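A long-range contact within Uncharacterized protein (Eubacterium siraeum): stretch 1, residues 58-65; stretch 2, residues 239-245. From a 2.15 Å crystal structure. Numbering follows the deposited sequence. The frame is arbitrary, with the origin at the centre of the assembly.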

# COMPACT_ATOMS: atom_id res chain seq x y z
N TYR A 58 -1.12 -8.39 1.54
CA TYR A 58 -1.24 -9.59 2.36
C TYR A 58 -2.68 -9.99 2.44
O TYR A 58 -3.52 -9.11 2.61
N LEU A 59 -2.99 -11.31 2.37
CA LEU A 59 -4.36 -11.80 2.49
C LEU A 59 -4.83 -11.62 3.92
O LEU A 59 -3.99 -11.68 4.81
N PRO A 60 -6.13 -11.35 4.18
CA PRO A 60 -6.57 -11.20 5.58
C PRO A 60 -6.33 -12.44 6.44
O PRO A 60 -6.08 -12.33 7.66
N ASN A 61 -6.37 -13.63 5.81
CA ASN A 61 -6.17 -14.90 6.50
C ASN A 61 -4.69 -15.31 6.44
O ASN A 61 -4.36 -16.47 6.70
N ALA A 62 -3.80 -14.35 6.16
CA ALA A 62 -2.37 -14.67 6.14
C ALA A 62 -1.82 -14.86 7.56
O ALA A 62 -2.10 -14.04 8.44
N VAL A 63 -1.07 -15.96 7.77
CA VAL A 63 -0.39 -16.29 9.03
C VAL A 63 1.10 -15.94 8.80
O VAL A 63 1.74 -16.54 7.93
N ILE A 64 1.64 -14.95 9.54
CA ILE A 64 3.02 -14.48 9.37
C ILE A 64 3.91 -14.74 10.60
O ILE A 64 5.06 -14.31 10.61
N ASP A 65 3.39 -15.42 11.64
CA ASP A 65 4.12 -15.65 12.89
C ASP A 65 3.97 -17.08 13.46
O ASP A 65 4.63 -17.42 14.44
N GLY A 239 -6.07 -25.18 6.15
CA GLY A 239 -7.42 -25.02 6.65
C GLY A 239 -8.00 -23.79 5.98
O GLY A 239 -7.94 -23.66 4.75
N ASP A 240 -8.46 -22.83 6.79
CA ASP A 240 -8.97 -21.57 6.25
C ASP A 240 -7.90 -20.48 6.31
O ASP A 240 -8.16 -19.34 5.93
N ASP A 241 -6.67 -20.86 6.73
CA ASP A 241 -5.53 -19.95 6.85
C ASP A 241 -4.61 -20.02 5.61
O ASP A 241 -4.70 -20.94 4.79
N TYR A 242 -3.75 -19.00 5.47
CA TYR A 242 -2.78 -18.91 4.39
C TYR A 242 -1.42 -18.66 5.02
O TYR A 242 -1.06 -17.52 5.32
N ILE A 243 -0.69 -19.74 5.30
CA ILE A 243 0.59 -19.67 5.99
C ILE A 243 1.66 -19.15 5.02
O ILE A 243 1.94 -19.80 4.01
N ILE A 244 2.23 -17.96 5.34
CA ILE A 244 3.27 -17.33 4.52
C ILE A 244 4.53 -18.18 4.57
O ILE A 244 4.96 -18.57 5.64
N ASP A 245 5.08 -18.52 3.39
CA ASP A 245 6.29 -19.34 3.26
C ASP A 245 7.48 -18.53 3.75
O ASP A 245 7.61 -17.37 3.39

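The strongest side-chain polar contact is made by Asn-61. Its CA-to-CB bond points toward the other stretch with chi1 p, and ND2 donates a nearly straight hydrogen bond to Asp-240 O at 2.8 Å. The backbone of Asn-61 adds a second link, with Tyr-242 N donating to Asn-61 O at 2.9 Å. Two more bonds continue this short parallel ladder: Val-63 N to Tyr-242 O at 2.9 Å, and Ile-244 N to Val-63 O at 3.0 Å. Ala-62 CA also lies 3.2 Å from Tyr-242 O in a CA-H...O contact.

The ladder sets the side chains on two faces. Ala-62 and Tyr-242 share one. Tyr-242 has chi1 t. Leu-59, whose CA-to-CB bond points toward the second stretch, takes an m, t rotamer and lays CD1 over one face of the Tyr-242 ring, 3.9 Å from its centroid. This is a CH-pi contact. The Tyr-242 OH is hydrogen-bonded elsewhere in the structure. Val-63 and Ile-243 occupy the other face. Val-63, chi1 t, brings CG2 to 3.8 Å from Asp-241 CB, and its CB lies 4.2 Å from Ile-243 CG1.

Ile-244 points toward the first stretch in an m, m rotamer. Its CD1 reaches Ala-62 CB at 4.1 Å, and its CG1 meets Ile-64 CG2 at 3.7 Å. Pro-60, Asp-65 and Asp-245 take no part.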

# COMPACT_ATOMS: atom_id res chain seq x y z
CB TYR A 58 -0.71 -9.32 3.79
CG TYR A 58 0.76 -9.03 3.87
CD1 TYR A 58 1.24 -7.73 3.74
CD2 TYR A 58 1.68 -10.04 4.15
CE1 TYR A 58 2.61 -7.46 3.78
CE2 TYR A 58 3.04 -9.77 4.24
CZ TYR A 58 3.50 -8.48 4.04
OH TYR A 58 4.84 -8.21 4.20
CB LEU A 59 -4.48 -13.28 2.07
CG LEU A 59 -4.49 -13.61 0.58
CD1 LEU A 59 -4.38 -15.13 0.39
CD2 LEU A 59 -5.75 -13.09 -0.12
CB PRO A 60 -8.07 -10.91 5.46
CG PRO A 60 -8.44 -11.41 4.12
CD PRO A 60 -7.26 -11.21 3.24
CB ASN A 61 -7.08 -16.00 5.93
CG ASN A 61 -6.87 -16.28 4.45
OD1 ASN A 61 -6.45 -15.42 3.65
ND2 ASN A 61 -7.20 -17.49 4.05
CB ALA A 62 -1.59 -13.59 5.41
CB VAL A 63 -0.64 -17.78 9.48
CG1 VAL A 63 0.14 -18.13 10.75
CG2 VAL A 63 -2.13 -18.06 9.69
CB ILE A 64 3.04 -12.95 9.01
CG1 ILE A 64 2.46 -12.07 10.14
CG2 ILE A 64 2.36 -12.66 7.67
CD1 ILE A 64 3.06 -10.72 10.25
CB ASP A 65 3.68 -14.61 13.96
CG ASP A 65 2.18 -14.56 14.30
OD1 ASP A 65 1.34 -14.79 13.38
OD2 ASP A 65 1.85 -14.24 15.47
CB ASP A 240 -10.25 -21.17 6.98
CG ASP A 240 -11.38 -22.13 6.68
OD1 ASP A 240 -11.56 -22.49 5.49
OD2 ASP A 240 -12.05 -22.56 7.64
CB ASP A 241 -4.73 -20.28 8.12
CG ASP A 241 -5.45 -20.02 9.43
OD1 ASP A 241 -6.49 -19.32 9.41
OD2 ASP A 241 -4.95 -20.48 10.48
CB TYR A 242 -3.18 -17.81 3.40
CG TYR A 242 -2.32 -17.78 2.15
CD1 TYR A 242 -2.52 -18.69 1.12
CD2 TYR A 242 -1.32 -16.82 2.00
CE1 TYR A 242 -1.73 -18.67 -0.03
CE2 TYR A 242 -0.53 -16.78 0.84
CZ TYR A 242 -0.76 -17.69 -0.17
OH TYR A 242 0.02 -17.65 -1.30
CB ILE A 243 0.94 -21.04 6.60
CG1 ILE A 243 -0.15 -21.47 7.62
CG2 ILE A 243 2.36 -21.03 7.24
CD1 ILE A 243 0.01 -22.82 8.18
CB ILE A 244 3.55 -15.85 4.95
CG1 ILE A 244 2.29 -14.94 4.73
CG2 ILE A 244 4.81 -15.26 4.27
CD1 ILE A 244 1.70 -14.86 3.24
CB ASP A 245 6.48 -19.79 1.79
CG ASP A 245 7.63 -20.75 1.52
OD1 ASP A 245 8.74 -20.51 2.04
OD2 ASP A 245 7.44 -21.69 0.71